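Demethylmenaquinone Methyltransferase (Thermus thermophilus, PDB 1J3L) is of unassigned function but belongs to the RraA-like family of alpha/beta proteins and assembles from three copies of one chain. Local coordinates at residues E2-D7 and R28-G33; K23-R28 and L111-K116; A94-E99 and P115-K120; E125-L130 and V137-F142; F142-A145 and L150-L153. All coordinates share one frame; numbering follows the deposited sequence.

Contact 1 of 5, residues E2-D7 and R28-G33; sequences EARTTD and RARFAG
Arg30 lays the NH2 end of its guanidinium over one face of the Arg4 guanidinium, close to its centre, with NH2 of Arg30 3.4 Å from CZ of Arg4. This surface contact of the RraA-like alpha/beta fold joins the start of the N-terminal helix 5-11 to the residues that lead into strand 31-39 of the main sheet. The two planes are tilted 31° from each other, so the overlap is partial rather than a flat stack. Such closeness of two cations makes sense because both reach for one anion: NH2 of each arginine forms a salt bridge with OE2 of Glu147, whose negative charge would offset theirs. Arginine suits both places, being long enough to arrive from different parts of the chain while offering a flat face for contact and N-H groups at the rim for the carboxylate. The two get there differently. Arg30 runs straight out from CG to NE (chi2 177°), whereas Arg4, at the N-cap position of its helix, folds at its second and third torsions and so brings its end back toward Arg30. Glu99 of the second subunit packs on Arg4, so the pair also lies beside a subunit boundary. In return, Arg4 NE lies over one face of the Arg30 guanidinium, 3.6 Å from Arg30 NH2.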
# COMPACT_ATOMS: atom_id res chain seq x y z
N GLU A 2 23.95 -8.07 0.08
CA GLU A 2 25.00 -7.47 0.89
C GLU A 2 24.43 -6.95 2.21
O GLU A 2 23.50 -7.55 2.75
CB GLU A 2 25.64 -6.31 0.14
CG GLU A 2 24.69 -5.17 -0.15
CD GLU A 2 25.42 -3.91 -0.56
OE1 GLU A 2 26.02 -3.90 -1.66
OE2 GLU A 2 25.41 -2.94 0.22
N ALA A 3 24.99 -5.86 2.73
CA ALA A 3 24.49 -5.28 3.97
C ALA A 3 22.98 -5.36 4.01
O ALA A 3 22.32 -5.45 2.98
CB ALA A 3 24.93 -3.80 4.06
N ARG A 4 22.44 -5.30 5.21
CA ARG A 4 21.02 -5.37 5.33
C ARG A 4 20.58 -4.55 6.50
O ARG A 4 21.33 -4.29 7.47
CB ARG A 4 20.50 -6.76 5.59
CG ARG A 4 20.17 -7.54 4.36
CD ARG A 4 19.23 -6.83 3.38
NE ARG A 4 17.99 -7.56 3.12
CZ ARG A 4 17.89 -8.88 2.95
NH1 ARG A 4 18.96 -9.66 3.02
NH2 ARG A 4 16.70 -9.43 2.73
N THR A 5 19.32 -4.19 6.43
CA THR A 5 18.71 -3.37 7.41
C THR A 5 18.50 -4.27 8.63
O THR A 5 18.80 -3.85 9.73
CB THR A 5 17.40 -2.80 6.79
OG1 THR A 5 17.07 -1.53 7.37
CG2 THR A 5 16.28 -3.80 6.94
N THR A 6 17.99 -5.49 8.41
CA THR A 6 17.71 -6.42 9.48
C THR A 6 18.97 -6.81 10.27
O THR A 6 19.06 -6.54 11.46
CB THR A 6 16.98 -7.68 8.91
OG1 THR A 6 17.74 -8.24 7.84
CG2 THR A 6 15.61 -7.30 8.40
N ASP A 7 19.94 -7.43 9.60
CA ASP A 7 21.17 -7.83 10.28
C ASP A 7 21.74 -6.71 11.13
O ASP A 7 21.96 -6.86 12.33
CB ASP A 7 22.26 -8.26 9.29
CG ASP A 7 21.79 -9.32 8.33
OD1 ASP A 7 20.87 -10.08 8.71
OD2 ASP A 7 22.34 -9.41 7.22
N ARG A 28 16.91 1.61 -8.01
CA ARG A 28 17.62 0.82 -6.99
C ARG A 28 16.69 0.51 -5.83
O ARG A 28 16.15 1.43 -5.20
CB ARG A 28 18.83 1.57 -6.44
CG ARG A 28 19.87 2.00 -7.47
CD ARG A 28 20.63 0.84 -8.08
NE ARG A 28 21.63 1.35 -9.02
CZ ARG A 28 22.41 0.58 -9.78
NH1 ARG A 28 22.32 -0.74 -9.73
NH2 ARG A 28 23.27 1.15 -10.61
N ALA A 29 16.50 -0.78 -5.54
CA ALA A 29 15.66 -1.19 -4.42
C ALA A 29 16.47 -1.06 -3.14
O ALA A 29 15.93 -0.81 -2.07
CB ALA A 29 15.19 -2.64 -4.62
N ARG A 30 17.78 -1.23 -3.27
CA ARG A 30 18.67 -1.15 -2.12
C ARG A 30 19.72 -0.06 -2.32
O ARG A 30 20.36 0.01 -3.37
CB ARG A 30 19.35 -2.50 -1.88
CG ARG A 30 18.38 -3.63 -1.55
CD ARG A 30 19.10 -4.95 -1.40
NE ARG A 30 18.20 -6.00 -0.91
CZ ARG A 30 18.51 -7.29 -0.85
NH1 ARG A 30 19.71 -7.72 -1.24
NH2 ARG A 30 17.62 -8.17 -0.41
N PHE A 31 19.88 0.78 -1.30
CA PHE A 31 20.85 1.87 -1.32
C PHE A 31 21.13 2.30 0.12
O PHE A 31 20.39 1.95 1.04
CB PHE A 31 20.31 3.05 -2.13
CG PHE A 31 19.05 3.66 -1.56
CD1 PHE A 31 17.82 3.04 -1.75
CD2 PHE A 31 19.10 4.85 -0.83
CE1 PHE A 31 16.63 3.60 -1.21
CE2 PHE A 31 17.93 5.42 -0.30
CZ PHE A 31 16.69 4.79 -0.49
N ALA A 32 22.19 3.08 0.30
CA ALA A 32 22.58 3.55 1.62
C ALA A 32 23.54 4.73 1.52
O ALA A 32 24.14 4.97 0.48
CB ALA A 32 23.23 2.40 2.39
N GLY A 33 23.70 5.46 2.62
CA GLY A 33 24.61 6.59 2.59
C GLY A 33 24.49 7.55 3.75
O GLY A 33 23.62 7.40 4.62

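Contact 2 of 5, residues K23-R28 and L111-K116; sequences KSFGGR and LAATPK
Phe25 brings the far end of its ring against the backbone of 111-116, CZ lying 3.7 Å from Ala113 N and 3.8 Å from Ala112 C. This packing of a ring on a peptide and a methyl belongs to the alpha/beta part of the RraA-like fold, where strand 23-24 pairs antiparallel with strand 107-110 and the chain then continues into the short, weakly bonded strand 112-113. The ring's CE1 also meets the methyl of Ala113, 4.0 Å from its CB. Alanine is well suited here because its single methyl lets a phenylalanine come right up to the peptide between residues 112 and 113. With CG anti to its own carbonyl carbon (chi1 -66°), the ring of Phe25 is directed at that peptide.

Further out, the Phe25 side chain also touches Val95, Thr98, Leu101 and Ala110, which place it between the sheet and the short helix 98-101. Backbone hydrogen bonds of Lys23 with Ala110 and of Phe25 with Leu108 hold strand 23-24 and the residue that follows it, from which the two side chains start. Met20 of the third subunit packs on Lys23, so this edge of the contact borders the trimer interface. Lysine fits such an edge: its extended hydrocarbon chain can lie along the neighbouring backbone while its charge is carried further on. That chain passes the carbonyl of Leu111, whose O lies 3.9 Å from Lys23 CG and 3.8 Å from Lys23 CE.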
# COMPACT_ATOMS: atom_id res chain seq x y z
N LYS A 23 6.79 3.66 -1.14
CA LYS A 23 6.79 2.91 -2.38
C LYS A 23 8.17 3.13 -2.98
O LYS A 23 8.79 4.17 -2.77
CB LYS A 23 5.71 3.43 -3.33
CG LYS A 23 4.32 3.42 -2.71
CD LYS A 23 3.21 3.49 -3.75
CE LYS A 23 1.84 3.57 -3.08
NZ LYS A 23 0.72 3.30 -4.03
N SER A 24 8.68 2.13 -3.69
CA SER A 24 9.99 2.26 -4.31
C SER A 24 9.77 2.73 -5.74
O SER A 24 9.16 2.03 -6.55
CB SER A 24 10.71 0.91 -4.29
OG SER A 24 12.10 1.07 -4.49
N PHE A 25 10.27 3.92 -6.06
CA PHE A 25 10.10 4.48 -7.39
C PHE A 25 11.40 4.52 -8.21
O PHE A 25 11.36 4.63 -9.44
CB PHE A 25 9.55 5.92 -7.29
CG PHE A 25 8.15 6.01 -6.73
CD1 PHE A 25 7.04 5.76 -7.54
CD2 PHE A 25 7.94 6.39 -5.41
CE1 PHE A 25 5.75 5.89 -7.04
CE2 PHE A 25 6.65 6.53 -4.90
CZ PHE A 25 5.55 6.28 -5.71
N GLY A 26 12.54 4.43 -7.54
CA GLY A 26 13.82 4.48 -8.23
C GLY A 26 14.26 3.16 -8.84
O GLY A 26 13.61 2.14 -8.67
N GLY A 27 15.38 3.19 -9.57
CA GLY A 27 15.89 1.98 -10.19
C GLY A 27 16.64 1.09 -9.21
O GLY A 27 16.98 -0.04 -9.54
N ARG A 28 16.91 1.61 -8.01
CA ARG A 28 17.62 0.82 -6.99
C ARG A 28 16.69 0.51 -5.83
O ARG A 28 16.15 1.43 -5.20
CB ARG A 28 18.83 1.57 -6.44
CG ARG A 28 19.87 2.00 -7.47
CD ARG A 28 20.63 0.84 -8.08
NE ARG A 28 21.63 1.35 -9.02
CZ ARG A 28 22.41 0.58 -9.78
NH1 ARG A 28 22.32 -0.74 -9.73
NH2 ARG A 28 23.27 1.15 -10.61
N LEU A 111 5.88 8.27 -0.39
CA LEU A 111 4.63 7.71 0.09
C LEU A 111 3.69 7.48 -1.08
O LEU A 111 2.86 6.58 -1.06
CB LEU A 111 3.98 8.66 1.11
CG LEU A 111 4.77 8.86 2.41
CD1 LEU A 111 4.11 9.93 3.26
CD2 LEU A 111 4.88 7.54 3.16
N ALA A 112 3.85 8.29 -2.13
CA ALA A 112 3.01 8.17 -3.30
C ALA A 112 3.40 9.12 -4.40
O ALA A 112 4.19 10.05 -4.20
CB ALA A 112 1.55 8.43 -2.91
N ALA A 113 2.87 8.86 -5.59
CA ALA A 113 3.09 9.73 -6.73
C ALA A 113 1.85 10.64 -6.80
O ALA A 113 0.77 10.27 -6.35
CB ALA A 113 3.24 8.91 -8.02
N THR A 114 2.02 11.83 -7.35
CA THR A 114 0.92 12.79 -7.49
C THR A 114 1.25 13.63 -8.72
O THR A 114 2.43 13.85 -9.03
CB THR A 114 0.80 13.68 -6.22
OG1 THR A 114 -0.55 14.12 -6.08
CG2 THR A 114 1.72 14.90 -6.32
N PRO A 115 0.23 14.11 -9.44
CA PRO A 115 0.38 14.92 -10.66
C PRO A 115 0.90 16.36 -10.58
O PRO A 115 1.67 16.78 -11.44
CB PRO A 115 -1.02 14.88 -11.29
CG PRO A 115 -1.63 13.64 -10.72
CD PRO A 115 -1.18 13.72 -9.28
N LYS A 116 0.45 17.11 -9.57
CA LYS A 116 0.85 18.51 -9.44
C LYS A 116 2.27 18.78 -9.01
O LYS A 116 2.80 18.14 -8.10
CB LYS A 116 -0.08 19.26 -8.48
CG LYS A 116 -1.42 19.62 -9.06
CD LYS A 116 -1.99 20.84 -8.38
CE LYS A 116 -3.17 21.39 -9.16
NZ LYS A 116 -3.69 22.66 -8.60

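Contact 3 of 5, residues A94-E99 and P115-K120; sequences AVRDTE and PKKSAK
Arg96 sets out from CB with CG lodged between its backbone N and carbonyl carbon (chi1 72°), then runs extended to NE toward segment 115-120. The aliphatic part already approaches the backbone of the other segment at CD, 3.5 Å from Pro115 O. Past NE, the flat end divides its work. NH1 donates to Pro115 O over 2.7 Å; the oxygen lies in the guanidinium plane and the donor sits nearly along the C=O axis, although the N-H...O angle is a bent 147°. CZ has Lys117 CB 3.7 Å away, over one face of the guanidinium and offset toward its rim. NH2 also meets Lys117 CB and comes within 4.2 Å of Lys117 NZ. These like charges are accompanied by an anion, for Arg96 NH2 makes a salt bridge with Asp10 of the third subunit. Arginine suits the place because its separate N-H groups can serve a carbonyl of its own chain and a carboxylate of another at once. Proline, lacking an N-H, still offers its carbonyl. An arginine side chain bonded to a backbone carbonyl here ties the loop between strand 94-95 and helix 98-101 to the loop that follows strand 112-113, at a subunit interface of the RraA-like trimer.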
# COMPACT_ATOMS: atom_id res chain seq x y z
N ALA A 94 5.24 13.18 -1.55
CA ALA A 94 5.05 12.63 -2.88
C ALA A 94 6.05 13.06 -3.94
O ALA A 94 6.79 14.03 -3.77
CB ALA A 94 3.63 12.94 -3.36
N VAL A 95 6.06 12.29 -5.03
CA VAL A 95 6.93 12.51 -6.19
C VAL A 95 6.07 12.39 -7.45
O VAL A 95 4.86 12.15 -7.34
CB VAL A 95 8.07 11.44 -6.23
CG1 VAL A 95 8.89 11.47 -4.94
CG2 VAL A 95 7.49 10.05 -6.47
N ARG A 96 6.66 12.57 -8.64
CA ARG A 96 5.91 12.40 -9.89
C ARG A 96 6.80 11.92 -11.05
O ARG A 96 8.02 11.87 -10.93
CB ARG A 96 5.16 13.68 -10.27
CG ARG A 96 5.99 14.85 -10.77
CD ARG A 96 5.08 16.01 -11.10
NE ARG A 96 5.76 17.03 -11.89
CZ ARG A 96 5.14 17.91 -12.66
NH1 ARG A 96 3.81 17.90 -12.73
NH2 ARG A 96 5.84 18.78 -13.37
N ASP A 97 6.19 11.57 -12.18
CA ASP A 97 6.89 11.04 -13.37
C ASP A 97 7.42 9.65 -13.03
O ASP A 97 8.52 9.28 -13.41
CB ASP A 97 8.09 11.90 -13.80
CG ASP A 97 7.73 13.36 -14.01
OD1 ASP A 97 6.56 13.68 -14.31
OD2 ASP A 97 8.64 14.19 -13.88
N THR A 98 6.62 8.89 -12.30
CA THR A 98 7.01 7.55 -11.91
C THR A 98 7.68 6.74 -13.03
O THR A 98 8.67 6.06 -12.77
CB THR A 98 5.80 6.77 -11.36
OG1 THR A 98 4.68 6.96 -12.23
CG2 THR A 98 5.43 7.28 -9.99
N GLU A 99 7.17 6.81 -14.26
CA GLU A 99 7.79 6.05 -15.34
C GLU A 99 9.26 6.49 -15.51
O GLU A 99 10.13 5.66 -15.76
CB GLU A 99 7.05 6.23 -16.67
CG GLU A 99 7.51 5.20 -17.73
CD GLU A 99 6.98 5.46 -19.13
OE1 GLU A 99 5.78 5.79 -19.28
OE2 GLU A 99 7.76 5.32 -20.10
N PRO A 115 0.23 14.11 -9.44
CA PRO A 115 0.38 14.92 -10.66
C PRO A 115 0.90 16.36 -10.58
O PRO A 115 1.67 16.78 -11.44
CB PRO A 115 -1.02 14.88 -11.29
CG PRO A 115 -1.63 13.64 -10.72
CD PRO A 115 -1.18 13.72 -9.28
N LYS A 116 0.45 17.11 -9.57
CA LYS A 116 0.85 18.51 -9.44
C LYS A 116 2.27 18.78 -9.01
O LYS A 116 2.80 18.14 -8.10
CB LYS A 116 -0.08 19.26 -8.48
CG LYS A 116 -1.42 19.62 -9.06
CD LYS A 116 -1.99 20.84 -8.38
CE LYS A 116 -3.17 21.39 -9.16
NZ LYS A 116 -3.69 22.66 -8.60
N LYS A 117 2.89 19.76 -9.66
CA LYS A 117 4.24 20.17 -9.34
C LYS A 117 4.18 21.05 -8.08
O LYS A 117 3.15 21.64 -7.78
CB LYS A 117 4.84 20.94 -10.51
CG LYS A 117 4.15 22.27 -10.81
CD LYS A 117 4.61 22.81 -12.15
CE LYS A 117 6.13 22.81 -12.23
NZ LYS A 117 6.62 22.87 -13.63
N SER A 118 5.30 21.13 -7.37
CA SER A 118 5.40 21.93 -6.15
C SER A 118 5.76 23.38 -6.48
O SER A 118 6.26 23.68 -7.57
CB SER A 118 6.49 21.37 -5.22
OG SER A 118 6.08 20.16 -4.61
N ALA A 119 5.49 24.27 -5.54
CA ALA A 119 5.80 25.68 -5.72
C ALA A 119 7.31 25.82 -5.57
O ALA A 119 7.98 24.89 -5.12
CB ALA A 119 5.07 26.51 -4.67
N LYS A 120 7.83 26.98 -5.94
CA LYS A 120 9.27 27.21 -5.87
C LYS A 120 9.69 28.51 -5.18
O LYS A 120 10.59 29.20 -5.67
CB LYS A 120 9.84 27.17 -7.29
CG LYS A 120 9.57 25.86 -8.00
CD LYS A 120 10.13 25.86 -9.41
CE LYS A 120 9.85 24.54 -10.10
NZ LYS A 120 10.29 24.58 -11.52

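Contact 4 of 5, residues E125-L130 and V137-F142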
# COMPACT_ATOMS: atom_id res chain seq x y z
N GLU A 125 13.86 24.24 5.59
CA GLU A 125 15.09 24.18 6.37
C GLU A 125 16.04 23.10 5.84
O GLU A 125 15.60 22.03 5.43
CB GLU A 125 14.76 23.87 7.83
CG GLU A 125 13.58 24.64 8.39
CD GLU A 125 13.24 24.22 9.81
OE1 GLU A 125 14.11 24.36 10.70
OE2 GLU A 125 12.12 23.74 10.05
N VAL A 126 17.33 23.39 5.89
CA VAL A 126 18.35 22.46 5.42
C VAL A 126 19.17 21.87 6.57
O VAL A 126 19.57 22.57 7.49
CB VAL A 126 19.30 23.16 4.43
CG1 VAL A 126 20.24 22.15 3.81
CG2 VAL A 126 18.48 23.89 3.37
N ASP A 127 19.43 20.56 6.48
CA ASP A 127 20.19 19.82 7.48
C ASP A 127 19.78 20.05 8.94
O ASP A 127 20.62 20.31 9.80
CB ASP A 127 21.69 20.08 7.30
CG ASP A 127 22.29 19.28 6.14
OD1 ASP A 127 22.13 18.04 6.11
OD2 ASP A 127 22.94 19.88 5.27
N VAL A 128 18.47 19.93 9.21
CA VAL A 128 17.92 20.08 10.55
C VAL A 128 17.39 18.73 11.03
O VAL A 128 17.06 17.87 10.21
CB VAL A 128 16.74 21.06 10.60
CG1 VAL A 128 17.21 22.46 10.27
CG2 VAL A 128 15.66 20.60 9.65
N PRO A 129 17.32 18.52 12.35
CA PRO A 129 16.81 17.25 12.86
C PRO A 129 15.36 17.09 12.39
O PRO A 129 14.58 18.03 12.46
CB PRO A 129 16.90 17.42 14.38
CG PRO A 129 18.07 18.33 14.54
CD PRO A 129 17.85 19.35 13.45
N LEU A 130 15.02 15.90 11.91
CA LEU A 130 13.66 15.65 11.44
C LEU A 130 12.99 14.61 12.32
O LEU A 130 13.67 13.79 12.95
CB LEU A 130 13.66 15.10 10.01
CG LEU A 130 14.39 15.82 8.88
CD1 LEU A 130 14.32 14.92 7.65
CD2 LEU A 130 13.77 17.17 8.59
N VAL A 137 15.32 11.71 12.41
CA VAL A 137 16.31 11.54 11.36
C VAL A 137 17.30 12.68 11.48
O VAL A 137 16.92 13.85 11.44
CB VAL A 137 15.67 11.53 9.97
CG1 VAL A 137 16.74 11.41 8.90
CG2 VAL A 137 14.69 10.35 9.87
N LEU A 138 18.57 12.34 11.65
CA LEU A 138 19.58 13.35 11.85
C LEU A 138 20.57 13.55 10.73
O LEU A 138 21.04 12.59 10.11
CB LEU A 138 20.37 13.05 13.14
CG LEU A 138 19.65 13.04 14.49
CD1 LEU A 138 20.61 12.52 15.54
CD2 LEU A 138 19.16 14.43 14.85
N PRO A 139 20.91 14.81 10.44
CA PRO A 139 21.87 15.10 9.39
C PRO A 139 23.16 14.47 9.91
O PRO A 139 23.52 14.69 11.07
CB PRO A 139 21.95 16.62 9.39
CG PRO A 139 20.63 17.04 9.98
CD PRO A 139 20.43 16.05 11.08
N GLY A 140 23.83 13.68 9.08
CA GLY A 140 25.08 13.08 9.52
C GLY A 140 25.01 11.64 9.96
O GLY A 140 26.04 11.02 10.25
N SER A 141 23.80 11.09 10.05
CA SER A 141 23.66 9.69 10.44
C SER A 141 23.80 8.88 9.17
O SER A 141 23.81 9.45 8.08
CB SER A 141 22.29 9.45 11.08
OG SER A 141 21.25 9.94 10.24
N PHE A 142 23.92 7.57 9.30
CA PHE A 142 24.05 6.69 8.14
C PHE A 142 22.70 6.02 7.89
O PHE A 142 22.08 5.50 8.81
CB PHE A 142 25.11 5.62 8.39
CG PHE A 142 25.45 4.80 7.17
CD1 PHE A 142 26.09 5.37 6.08
CD2 PHE A 142 25.13 3.45 7.11
CE1 PHE A 142 26.41 4.61 4.94
CE2 PHE A 142 25.44 2.68 6.00
CZ PHE A 142 26.08 3.26 4.91
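Leu130 and Val137 form an antiparallel hydrogen-bonded pair, with Leu130 N to Val137 O at 2.8 Å and Val137 N to Leu130 O at 2.7 Å. They are the open end of the beta hairpin made by strands 130-132 and 135-137. The first bond lies in the carbonyl plane of its acceptor, while in the second the donor stands 38° above that plane. Both side chains leave on the same face of the hairpin, their CB atoms 4.1 Å apart, and both rest on Phe61 of the main sheet; branched aliphatic residues suit this buried side. Beyond the pair the contact becomes a meeting of loops. Pro129 CB touches Leu138 CD2 at 3.8 Å, the two side chains crossing at an angle on the outer side. The Pro139 ring fits against the bend at Asp127, its CG 3.3 Å from Asp127 O, and the carboxylate of Asp127 goes on to a salt bridge with Arg36. A type II turn spans Leu138 to Ser141. Pro139 supplies the fixed phi its second position needs, and Gly140 takes the positive phi (101°) of the third. Ser141 closes the turn twice over, giving both its backbone N and, at 2.7 Å, its OG to Leu138 O.

Contact 5 of 5, residues F142-A145 and L150-L153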
# COMPACT_ATOMS: atom_id res chain seq x y z
N PHE A 142 23.92 7.57 9.30
CA PHE A 142 24.05 6.69 8.14
C PHE A 142 22.70 6.02 7.89
O PHE A 142 22.08 5.50 8.81
CB PHE A 142 25.11 5.62 8.39
CG PHE A 142 25.45 4.80 7.17
CD1 PHE A 142 26.09 5.37 6.08
CD2 PHE A 142 25.13 3.45 7.11
CE1 PHE A 142 26.41 4.61 4.94
CE2 PHE A 142 25.44 2.68 6.00
CZ PHE A 142 26.08 3.26 4.91
N LEU A 143 22.24 6.06 6.65
CA LEU A 143 20.97 5.45 6.32
C LEU A 143 21.13 4.23 5.43
O LEU A 143 21.98 4.19 4.54
CB LEU A 143 20.03 6.46 5.65
CG LEU A 143 18.64 5.95 5.25
CD1 LEU A 143 17.66 7.11 5.15
CD2 LEU A 143 18.72 5.20 3.93
N LEU A 144 20.32 3.22 5.71
CA LEU A 144 20.32 1.98 4.98
C LEU A 144 18.89 1.76 4.53
O LEU A 144 17.96 1.96 5.30
CB LEU A 144 20.79 0.84 5.87
CG LEU A 144 22.28 0.47 5.78
CD1 LEU A 144 22.78 -0.07 7.10
CD2 LEU A 144 22.46 -0.55 4.67
N ALA A 145 18.72 1.35 3.28
CA ALA A 145 17.38 1.12 2.77
C ALA A 145 17.29 -0.10 1.89
O ALA A 145 18.12 -0.31 1.00
CB ALA A 145 16.90 2.35 2.01
N LEU A 150 13.93 0.95 6.50
CA LEU A 150 15.04 1.89 6.62
C LEU A 150 15.70 1.83 7.99
O LEU A 150 15.02 1.89 9.02
CB LEU A 150 14.55 3.32 6.40
CG LEU A 150 13.58 3.60 5.25
CD1 LEU A 150 13.19 5.07 5.27
CD2 LEU A 150 14.24 3.25 3.95
N LEU A 151 17.03 1.73 8.00
CA LEU A 151 17.78 1.70 9.25
C LEU A 151 18.65 2.95 9.34
O LEU A 151 19.39 3.27 8.41
CB LEU A 151 18.66 0.45 9.32
CG LEU A 151 19.41 0.25 10.65
CD1 LEU A 151 18.41 -0.01 11.77
CD2 LEU A 151 20.37 -0.91 10.54
N LEU A 152 18.53 3.66 10.45
CA LEU A 152 19.30 4.88 10.69
C LEU A 152 20.30 4.65 11.82
O LEU A 152 19.91 4.42 12.96
CB LEU A 152 18.37 6.03 11.08
CG LEU A 152 17.36 6.55 10.06
CD1 LEU A 152 16.49 7.59 10.74
CD2 LEU A 152 18.08 7.15 8.86
N LEU A 153 21.59 4.73 11.50
CA LEU A 153 22.66 4.53 12.48
C LEU A 153 23.36 5.86 12.76
O LEU A 153 23.56 6.66 11.84
CB LEU A 153 23.66 3.51 11.94
CG LEU A 153 23.07 2.13 11.61
CD1 LEU A 153 24.06 1.28 10.85
CD2 LEU A 153 22.65 1.46 12.89
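The Phe142 ring presents its edge to Leu153, whose CD1 lies near the ring plane, while Ala32, Pro156 and Pro157 also pack around this side chain. With CG anti to the backbone N (chi1 -172°), the ring is swung away from strand 150-153. The side chains approach at Phe142 CB and Leu153 CB, 4.4 Å apart, while the backbones carry the main link. They belong to a buried beta hairpin of the main sheet, formed by strands 142-146 and 149-153; segments 142-145 and 150-153 run antiparallel, 164° between their directions.

Phe142 with Leu153 and Leu144 with Leu151 are hydrogen-bonded pairs, each joined by two bonds. Phe142 N reaches Leu153 O at 2.7 Å; Leu144 N to Leu151 O, at 2.9 Å, is less straight, with 147° at the hydrogen. At the non-hydrogen-bonded pairs CA-H...O contacts are added, for example Leu150 CA to Leu144 O at 3.2 Å.

Alternation sorts the side chains. Leu144 and Leu151 lie on the face that helix 5-11 covers through Leu8, and Leu144 CD1 meets Leu153 CD1 diagonally. The opposite face carries Leu143, Ala145, Leu150 and Leu152, where Leu143 CD1 touches Leu152 CD2 at 3.7 Å and Val137 adds a further wall. Leucine's branched end fills both sides of such a sheet. Alanine meets leucine closely, Ala145 CB standing 3.4 Å from Leu150 CD2, tighter than usual carbon contact.

Overall arrangement
Contact 5 is the buried one, a leucine-rich hairpin sealed by backbone bonds, whereas contact 1 is a surface meeting of arginines built on a shared carboxylate. The two are neighbours nonetheless, because strand 31-39 pairs with strand 142-146, and Gly33 and Phe31 bond to Leu143 and Ala145. Contact 4 shares Phe142 with contact 5 and mixes strand pairing with turns and prolines as the chain approaches the buried strand 142-146. Contacts 2 and 3, partly buried and on the other side of the chain's centre from contact 5, share Pro115 and Lys116; strands 94-95 and 112-113 link them. Contact 2 is mostly apolar and contact 3 polar, yet both border the third subunit.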